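Local structure of ubiquitin-conjugating enzyme E2, putative (Plasmodium falciparum, 2Q0V) at residues Asp81-Tyr84 and Pro85-Pro89; Ile97-Ser100 and Cys101-Asn104; Ser131-Gln134 and Glu135-Ser138. The protein probably takes part in the attachment of ubiquitin to proteins, as a member of the ubiquitin-conjugating enzyme (E2) family related to the UBE2V-like E2 variants. All coordinates share one frame; numbering follows the deposited sequence.

Contact 1: residues Asp81-Tyr84 and Pro85-Pro89; sequences DDNY and PDSPP
Tyr84 lays its ring over Pro85, the pair that opens the Tyr-Pro-x-x-Pro-Pro motif familiar from the E2 fold; the peptide bond between them is cis. At the base of the tyrosine, CB lies 3.4 Å from Pro85 N. CG is anti to the backbone N (chi1 -176°), which swings the ring back across the proline, and Pro85 CA sits 3.5 Å from the ring centroid, 17° off the normal, in a CH-pi contact. Proline suits this place: it takes the cis bond readily and offers C-H groups to an aromatic face. Along one side of the ring CD1 approaches Ser87 O at 3.6 Å, and CE1 then meets Pro89 CG at 3.7 Å, while CE2 on the other side nears Pro85 CB. The tip, OH, is hydrogen-bonded to Glu29 of helix 22-34, so this aromatic residue ends in a polar bond within a buried setting.

Asp81 shapes the chain just before the ring. Its OD1 accepts from Asn83 N at 2.8 Å, an Asx turn laid over the type I turn from Asp81 to Tyr84. Past the cis bond the chain folds back on Asn83 O, which receives Ser87 N at 3.3 Å and, weakly, Asp86 N at 2.9 Å. Asp86 OD1 forms a salt bridge with Arg121 NE, and a water donates to Asp86 OD2 at 3.0 Å and, weakly, to Asn83 O.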
ATOM      1  N   ASP A  81      12.136   0.831   4.097  1.00 45.73           N
ATOM      2  CA  ASP A  81      13.477   0.880   4.717  1.00 47.46           C
ATOM      3  C   ASP A  81      14.589   1.333   3.738  1.00 48.24           C
ATOM      4  O   ASP A  81      14.307   1.698   2.579  1.00 47.91           O
ATOM      5  CB  ASP A  81      13.832  -0.438   5.434  1.00 47.32           C
ATOM      6  CG  ASP A  81      14.132  -1.567   4.484  1.00 48.78           C
ATOM      7  OD1 ASP A  81      14.478  -1.269   3.322  1.00 51.80           O
ATOM      8  OD2 ASP A  81      14.045  -2.760   4.900  1.00 49.70           O
ATOM      9  N   ASP A  82      15.843   1.331   4.199  1.00 48.78           N
ATOM     10  CA  ASP A  82      16.908   1.867   3.358  1.00 49.40           C
ATOM     11  C   ASP A  82      17.346   0.944   2.195  1.00 48.39           C
ATOM     12  O   ASP A  82      18.053   1.393   1.298  1.00 47.87           O
ATOM     13  CB  ASP A  82      18.066   2.473   4.179  1.00 50.56           C
ATOM     14  CG  ASP A  82      17.917   4.026   4.360  1.00 55.54           C
ATOM     15  OD1 ASP A  82      18.532   4.796   3.562  1.00 58.15           O
ATOM     16  OD2 ASP A  82      17.152   4.482   5.264  1.00 58.54           O
ATOM     17  N   ASN A  83      16.870  -0.308   2.189  1.00 47.44           N
ATOM     18  CA  ASN A  83      17.076  -1.236   1.068  1.00 47.06           C
ATOM     19  C   ASN A  83      16.003  -1.120  -0.045  1.00 46.08           C
ATOM     20  O   ASN A  83      16.091  -1.800  -1.088  1.00 45.55           O
ATOM     21  CB  ASN A  83      17.147  -2.700   1.544  1.00 47.76           C
ATOM     22  CG  ASN A  83      18.198  -2.940   2.646  1.00 51.11           C
ATOM     23  OD1 ASN A  83      19.259  -2.294   2.687  1.00 52.37           O
ATOM     24  ND2 ASN A  83      17.894  -3.886   3.549  1.00 53.54           N
ATOM     25  N   TYR A  84      14.982  -0.296   0.201  1.00 44.94           N
ATOM     26  CA  TYR A  84      13.930  -0.022  -0.774  1.00 44.01           C
ATOM     27  C   TYR A  84      14.481   0.716  -1.999  1.00 43.53           C
ATOM     28  O   TYR A  84      15.189   1.692  -1.835  1.00 44.18           O
ATOM     29  CB  TYR A  84      12.835   0.832  -0.135  1.00 42.78           C
ATOM     30  CG  TYR A  84      11.681   1.054  -1.078  1.00 42.13           C
ATOM     31  CD1 TYR A  84      10.671   0.087  -1.201  1.00 40.45           C
ATOM     32  CD2 TYR A  84      11.618   2.186  -1.891  1.00 40.03           C
ATOM     33  CE1 TYR A  84       9.626   0.260  -2.068  1.00 40.42           C
ATOM     34  CE2 TYR A  84      10.552   2.367  -2.778  1.00 40.65           C
ATOM     35  CZ  TYR A  84       9.558   1.397  -2.847  1.00 39.96           C
ATOM     36  OH  TYR A  84       8.500   1.539  -3.697  1.00 40.27           O
ATOM     37  N   PRO A  85      14.098   0.317  -3.230  1.00 43.33           N
ATOM     38  CA  PRO A  85      13.091  -0.638  -3.718  1.00 42.81           C
ATOM     39  C   PRO A  85      13.475  -2.099  -3.847  1.00 43.03           C
ATOM     40  O   PRO A  85      12.640  -2.891  -4.276  1.00 42.32           O
ATOM     41  CB  PRO A  85      12.779  -0.106  -5.114  1.00 42.46           C
ATOM     42  CG  PRO A  85      14.048   0.427  -5.583  1.00 42.59           C
ATOM     43  CD  PRO A  85      14.747   1.017  -4.356  1.00 43.13           C
ATOM     44  N   ASP A  86      14.703  -2.472  -3.494  1.00 43.38           N
ATOM     45  CA  ASP A  86      15.117  -3.864  -3.666  1.00 43.73           C
ATOM     46  C   ASP A  86      14.440  -4.827  -2.684  1.00 43.47           C
ATOM     47  O   ASP A  86      14.258  -6.013  -2.987  1.00 43.70           O
ATOM     48  CB  ASP A  86      16.646  -3.987  -3.659  1.00 44.02           C
ATOM     49  CG  ASP A  86      17.270  -3.337  -4.880  1.00 46.12           C
ATOM     50  OD1 ASP A  86      17.074  -3.854  -6.018  1.00 49.04           O
ATOM     51  OD2 ASP A  86      17.920  -2.288  -4.710  1.00 47.60           O
ATOM     52  N   SER A  87      14.053  -4.302  -1.525  1.00 43.11           N
ATOM     53  CA  SER A  87      13.313  -5.057  -0.529  1.00 43.61           C
ATOM     54  C   SER A  87      11.883  -4.518  -0.420  1.00 43.03           C
ATOM     55  O   SER A  87      11.673  -3.326  -0.629  1.00 42.21           O
ATOM     56  CB  SER A  87      14.010  -4.948   0.829  1.00 43.93           C
ATOM     57  OG  SER A  87      15.241  -5.668   0.812  1.00 47.02           O
ATOM     58  N   PRO A  88      10.900  -5.392  -0.084  1.00 43.00           N
ATOM     59  CA  PRO A  88       9.526  -4.907   0.023  1.00 42.82           C
ATOM     60  C   PRO A  88       9.342  -3.959   1.207  1.00 42.81           C
ATOM     61  O   PRO A  88      10.021  -4.100   2.225  1.00 43.90           O
ATOM     62  CB  PRO A  88       8.712  -6.195   0.208  1.00 41.90           C
ATOM     63  CG  PRO A  88       9.650  -7.133   0.833  1.00 43.10           C
ATOM     64  CD  PRO A  88      10.979  -6.844   0.195  1.00 42.88           C
ATOM     65  N   PRO A  89       8.413  -2.999   1.091  1.00 42.42           N
ATOM     66  CA  PRO A  89       8.118  -2.201   2.274  1.00 41.54           C
ATOM     67  C   PRO A  89       7.308  -3.044   3.254  1.00 41.32           C
ATOM     68  O   PRO A  89       6.861  -4.141   2.894  1.00 40.93           O
ATOM     69  CB  PRO A  89       7.252  -1.062   1.728  1.00 41.83           C
ATOM     70  CG  PRO A  89       7.207  -1.216   0.256  1.00 41.09           C
ATOM     71  CD  PRO A  89       7.594  -2.608  -0.066  1.00 41.91           C
TER
HETATM   72  O   HOH W   1      11.512  -1.710   2.208  1.00 57.17           O
HETATM   73  O   HOH W   2      18.094  -0.167  -2.650  1.00 46.31           O

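Contact 2: residues Ile97-Ser100 and Cys101-Asn104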
ATOM      1  N   ILE A  97      -9.620  -4.336   9.284  1.00 40.37           N
ATOM      2  CA  ILE A  97     -10.064  -5.079   8.136  1.00 39.89           C
ATOM      3  C   ILE A  97      -9.933  -6.578   8.417  1.00 40.47           C
ATOM      4  O   ILE A  97      -9.106  -7.011   9.232  1.00 40.55           O
ATOM      5  CB  ILE A  97      -9.278  -4.615   6.856  1.00 40.01           C
ATOM      6  CG1 ILE A  97     -10.005  -5.021   5.567  1.00 39.22           C
ATOM      7  CG2 ILE A  97      -7.800  -5.035   6.908  1.00 37.63           C
ATOM      8  CD1 ILE A  97      -9.324  -4.527   4.308  1.00 39.19           C
ATOM      9  N   GLU A  98     -10.777  -7.367   7.778  1.00 41.13           N
ATOM     10  CA  GLU A  98     -10.588  -8.824   7.767  1.00 42.19           C
ATOM     11  C   GLU A  98     -10.309  -9.237   6.347  1.00 41.15           C
ATOM     12  O   GLU A  98     -11.176  -9.117   5.470  1.00 40.74           O
ATOM     13  CB  GLU A  98     -11.803  -9.569   8.337  1.00 42.62           C
ATOM     14  CG  GLU A  98     -11.993  -9.312   9.822  1.00 47.33           C
ATOM     15  CD  GLU A  98     -11.123 -10.193  10.702  1.00 53.65           C
ATOM     16  OE1 GLU A  98     -11.055 -11.420  10.435  1.00 57.08           O
ATOM     17  OE2 GLU A  98     -10.514  -9.666  11.662  1.00 56.17           O
ATOM     18  N   MET A  99      -9.069  -9.666   6.122  1.00 41.10           N
ATOM     19  CA  MET A  99      -8.638 -10.198   4.822  1.00 41.27           C
ATOM     20  C   MET A  99      -7.663 -11.328   5.067  1.00 39.87           C
ATOM     21  O   MET A  99      -6.856 -11.263   5.999  1.00 40.69           O
ATOM     22  CB  MET A  99      -7.943  -9.128   3.986  1.00 40.95           C
ATOM     23  CG  MET A  99      -8.857  -8.175   3.282  1.00 42.56           C
ATOM     24  SD  MET A  99      -8.150  -7.448   1.777  1.00 44.39           S
ATOM     25  CE  MET A  99      -6.684  -6.704   2.415  1.00 40.82           C
ATOM     26  N   SER A 100      -7.691 -12.350   4.221  1.00 38.83           N
ATOM     27  CA  SER A 100      -6.760 -13.476   4.395  1.00 37.91           C
ATOM     28  C   SER A 100      -5.254 -13.111   4.413  1.00 36.99           C
ATOM     29  O   SER A 100      -4.449 -13.876   4.935  1.00 37.68           O
ATOM     30  CB  SER A 100      -7.062 -14.599   3.401  1.00 37.83           C
ATOM     31  OG  SER A 100      -6.661 -14.225   2.083  1.00 40.33           O
ATOM     32  N   CYS A 101      -4.872 -11.960   3.868  1.00 36.02           N
ATOM     33  CA  CYS A 101      -3.457 -11.516   3.894  1.00 35.99           C
ATOM     34  C   CYS A 101      -3.183 -10.410   4.929  1.00 35.93           C
ATOM     35  O   CYS A 101      -2.130  -9.783   4.900  1.00 35.47           O
ATOM     36  CB  CYS A 101      -3.031 -11.026   2.511  1.00 35.36           C
ATOM     37  SG  CYS A 101      -3.965  -9.576   1.997  1.00 38.25           S
ATOM     38  N   VAL A 102      -4.141 -10.163   5.825  1.00 35.92           N
ATOM     39  CA  VAL A 102      -3.950  -9.227   6.941  1.00 36.00           C
ATOM     40  C   VAL A 102      -3.951  -9.988   8.283  1.00 36.36           C
ATOM     41  O   VAL A 102      -4.856 -10.766   8.558  1.00 36.88           O
ATOM     42  CB  VAL A 102      -5.032  -8.086   6.912  1.00 35.74           C
ATOM     43  CG1 VAL A 102      -4.949  -7.200   8.125  1.00 34.04           C
ATOM     44  CG2 VAL A 102      -4.904  -7.268   5.647  1.00 33.59           C
ATOM     45  N   ASP A 103      -2.947  -9.760   9.124  1.00 36.99           N
ATOM     46  CA  ASP A 103      -2.912 -10.427  10.439  1.00 37.56           C
ATOM     47  C   ASP A 103      -3.838  -9.773  11.493  1.00 38.30           C
ATOM     48  O   ASP A 103      -4.570  -8.803  11.194  1.00 38.41           O
ATOM     49  CB  ASP A 103      -1.467 -10.639  10.947  1.00 36.63           C
ATOM     50  CG  ASP A 103      -0.793  -9.364  11.444  1.00 36.90           C
ATOM     51  OD1 ASP A 103      -1.482  -8.377  11.772  1.00 38.59           O
ATOM     52  OD2 ASP A 103       0.455  -9.356  11.523  1.00 33.76           O
ATOM     53  N   ASN A 104      -3.816 -10.315  12.710  1.00 39.07           N
ATOM     54  CA  ASN A 104      -4.666  -9.801  13.805  1.00 40.50           C
ATOM     55  C   ASN A 104      -4.414  -8.355  14.217  1.00 40.95           C
ATOM     56  O   ASN A 104      -5.294  -7.738  14.792  1.00 41.90           O
ATOM     57  CB  ASN A 104      -4.619 -10.713  15.026  1.00 40.05           C
ATOM     58  CG  ASN A 104      -5.306 -12.030  14.770  1.00 41.33           C
ATOM     59  OD1 ASN A 104      -6.055 -12.160  13.799  1.00 41.38           O
ATOM     60  ND2 ASN A 104      -5.066 -13.015  15.634  1.00 41.69           N
TER
HETATM   61  O   HOH W   3      -7.291  -8.092  10.835  1.00 40.84           O
HETATM   62  O   HOH W   4      -7.537 -10.289   8.859  1.00 42.72           O
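Cys101 and Val102 fold back over Met99 in a type I beta turn that runs from Met99 to Val102. Met99-Ser100-Cys101 stand where canonical E2s usually carry His-Pro-Asn, consistent with a UEV-like relationship. Cys101 occupies the third position of the turn. Its SG lies between the backbone N and the carbonyl carbon (chi1 64°), and from there the sulfur reaches Met99 CE at 4.0 Å. A small, weakly polar thiol fits such a buried corner, where it can pack closely without asking for a strong polar partner.

Val102 comes next and closes the turn. Its N donates to Met99 O at 2.9 Å with an N-H...O angle of 164°, fairly straight although the donor stands well above the carbonyl plane. The two branches of the valine divide the packing: CG1, anti to the backbone N, meets Ile97 CG2 at 3.8 Å, whereas CG2 touches Met99 CE at 3.7 Å and also nears Ile97 CG2. A beta-branched residue can thus face two neighbours at once, its side chain crossing Ile97 at about a right angle. Met99 meets it halfway because its flexible chain bends at chi3 (-57°), carrying CE to both the cysteine and the valine.

Water joins the two arms at the ends of the turn and beyond it. One molecule accepts from Met99 N and, 2.7 Å from Val102 O, can donate to it; another, 2.8 Å from Asp103 O, can donate there and to Ile97 O, though other acceptors compete for both. Asp103 itself turns onward, its OD1 accepting from the backbone N of Cys105 and Arg107. In the fold, this loop follows strand 90-93, whose Phe93 touches both Met99 and Val102, while Leu132 of helix 125-135 packs on Met99 and Cys101.

Contact 3: residues Ser131-Gln134 and Glu135-Ser138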
ATOM      1  N   SER A 131      -2.857  -4.028  -5.489  1.00 29.99           N
ATOM      2  CA  SER A 131      -2.948  -5.437  -5.094  1.00 30.27           C
ATOM      3  C   SER A 131      -3.881  -5.706  -3.948  1.00 30.07           C
ATOM      4  O   SER A 131      -4.547  -6.737  -3.935  1.00 30.74           O
ATOM      5  CB  SER A 131      -1.571  -5.980  -4.762  1.00 29.29           C
ATOM      6  OG  SER A 131      -0.912  -6.214  -5.972  1.00 31.62           O
ATOM      7  N   LEU A 132      -3.890  -4.802  -2.974  1.00 30.47           N
ATOM      8  CA  LEU A 132      -4.784  -4.905  -1.827  1.00 30.91           C
ATOM      9  C   LEU A 132      -6.241  -4.677  -2.215  1.00 31.00           C
ATOM     10  O   LEU A 132      -7.128  -5.398  -1.758  1.00 30.19           O
ATOM     11  CB  LEU A 132      -4.334  -3.961  -0.706  1.00 31.29           C
ATOM     12  CG  LEU A 132      -3.046  -4.402   0.034  1.00 31.95           C
ATOM     13  CD1 LEU A 132      -2.564  -3.270   0.990  1.00 33.55           C
ATOM     14  CD2 LEU A 132      -3.263  -5.698   0.781  1.00 28.64           C
ATOM     15  N   ARG A 133      -6.485  -3.728  -3.113  1.00 31.40           N
ATOM     16  CA  ARG A 133      -7.833  -3.539  -3.585  1.00 32.71           C
ATOM     17  C   ARG A 133      -8.335  -4.734  -4.412  1.00 33.35           C
ATOM     18  O   ARG A 133      -9.513  -5.030  -4.391  1.00 33.42           O
ATOM     19  CB  ARG A 133      -7.943  -2.253  -4.383  1.00 33.49           C
ATOM     20  CG  ARG A 133      -9.154  -1.502  -4.034  1.00 35.29           C
ATOM     21  CD  ARG A 133      -8.991  -0.008  -4.241  1.00 38.24           C
ATOM     22  NE  ARG A 133      -9.497   0.318  -5.555  1.00 42.09           N
ATOM     23  CZ  ARG A 133     -10.775   0.288  -5.925  1.00 39.13           C
ATOM     24  NH1 ARG A 133     -11.073   0.579  -7.173  1.00 41.53           N
ATOM     25  NH2 ARG A 133     -11.738  -0.006  -5.078  1.00 35.81           N
ATOM     26  N   GLN A 134      -7.439  -5.433  -5.108  1.00 33.78           N
ATOM     27  CA  GLN A 134      -7.829  -6.609  -5.891  1.00 34.11           C
ATOM     28  C   GLN A 134      -8.094  -7.823  -5.045  1.00 34.21           C
ATOM     29  O   GLN A 134      -8.979  -8.610  -5.350  1.00 33.92           O
ATOM     30  CB  GLN A 134      -6.803  -6.898  -6.974  1.00 33.82           C
ATOM     31  CG  GLN A 134      -6.860  -5.792  -8.060  1.00 37.28           C
ATOM     32  CD  GLN A 134      -7.913  -6.071  -9.131  1.00 37.99           C
ATOM     33  OE1 GLN A 134      -8.190  -7.231  -9.474  1.00 41.67           O
ATOM     34  NE2 GLN A 134      -8.473  -5.028  -9.675  1.00 38.28           N
ATOM     35  N   GLU A 135      -7.334  -7.955  -3.964  1.00 34.67           N
ATOM     36  CA  GLU A 135      -7.578  -8.977  -2.969  1.00 35.40           C
ATOM     37  C   GLU A 135      -8.984  -8.947  -2.379  1.00 35.07           C
ATOM     38  O   GLU A 135      -9.461  -9.980  -1.930  1.00 35.33           O
ATOM     39  CB  GLU A 135      -6.574  -8.851  -1.824  1.00 35.81           C
ATOM     40  CG  GLU A 135      -5.232  -9.454  -2.149  1.00 38.95           C
ATOM     41  CD  GLU A 135      -5.318 -10.894  -2.599  1.00 42.93           C
ATOM     42  OE1 GLU A 135      -5.626 -11.773  -1.745  1.00 45.55           O
ATOM     43  OE2 GLU A 135      -5.064 -11.144  -3.808  1.00 42.67           O
ATOM     44  N   MET A 136      -9.606  -7.766  -2.344  1.00 34.70           N
ATOM     45  CA  MET A 136     -10.949  -7.593  -1.810  1.00 35.19           C
ATOM     46  C   MET A 136     -11.975  -8.294  -2.682  1.00 37.01           C
ATOM     47  O   MET A 136     -13.016  -8.704  -2.179  1.00 36.97           O
ATOM     48  CB  MET A 136     -11.316  -6.119  -1.721  1.00 34.31           C
ATOM     49  CG  MET A 136     -10.659  -5.368  -0.611  1.00 30.60           C
ATOM     50  SD  MET A 136     -10.916  -3.653  -0.968  1.00 33.68           S
ATOM     51  CE  MET A 136     -10.305  -3.006   0.609  1.00 30.32           C
ATOM     52  N   LEU A 137     -11.661  -8.423  -3.978  1.00 38.68           N
ATOM     53  CA  LEU A 137     -12.513  -9.119  -4.953  1.00 40.36           C
ATOM     54  C   LEU A 137     -12.437 -10.627  -4.870  1.00 41.65           C
ATOM     55  O   LEU A 137     -13.250 -11.312  -5.484  1.00 43.29           O
ATOM     56  CB  LEU A 137     -12.193  -8.705  -6.392  1.00 39.85           C
ATOM     57  CG  LEU A 137     -12.509  -7.275  -6.796  1.00 39.79           C
ATOM     58  CD1 LEU A 137     -12.030  -7.054  -8.198  1.00 40.64           C
ATOM     59  CD2 LEU A 137     -13.995  -6.955  -6.650  1.00 38.11           C
ATOM     60  N   SER A 138     -11.490 -11.175  -4.125  1.00 42.87           N
ATOM     61  CA  SER A 138     -11.347 -12.633  -4.156  1.00 44.08           C
ATOM     62  C   SER A 138     -12.433 -13.281  -3.317  1.00 45.48           C
ATOM     63  O   SER A 138     -13.048 -12.603  -2.493  1.00 46.30           O
ATOM     64  CB  SER A 138      -9.964 -13.082  -3.695  1.00 43.26           C
ATOM     65  OG  SER A 138      -9.884 -13.020  -2.296  1.00 43.18           O
TER
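Glu135 N donates to Ser131 O at 3.0 Å, a regular helical bond four residues back, and from the next residue the bonding is mixed. Met136 N splits between Leu132 O and Arg133 O, both bonds weak, and Leu137 N donates to Gln134 O at 3.0 Å, three residues back. Met136, extended beyond CG, sets its SD 4.1 Å from Arg133 CG, the thioether crossing the aliphatic stem of the arginine at a slant; Leu137 CD1 comes to 4.1 Å from Gln134 OE1.

This is the C-terminal part of helix 125-135, which in the E2 fold packs on the antiparallel sheet: Leu132 and Met136 both touch Ile61 of strand 56-62, while Leu132 reaches Leu76 and Met136 Tyr74 of strand 73-79. Such apolar residues suit the side turned to the sheet, while Gln134 and Leu137 are exposed. Arg133 NH2 donates to Phe62 O.

Further on, a type I turn from Glu135 to Ser138 carries the chain away. Glu135 O takes both Ser138 OG, at 3.1 Å, and Ser138 N, at 3.2 Å, from the same face of its plane; a short hydroxyl suits this doubling back. Asn141 ND2 also donates to that oxygen.

In chain order, contact 1 lies in the connection between strands 73-79 and 90-93, contact 2 in the loop after strand 90-93, and contact 3 at the C-terminal part of helix 125-135 and the turn after it. Contacts 2 and 3 meet directly, their centres about 12 Å apart: Met99 CE lies 3.9 Å from Leu132 CD2, and Ile97 approaches Met136. Contact 1 stands about 23 Å, centre to centre, from both others, and on the opposite side of the chain's centre from contact 3. Helix 125-135 still links all three, since its Ile125 and Ile128 touch Tyr84 and Pro89 respectively. The loops flanking strand 90-93 thus pack against one helix of the E2 fold.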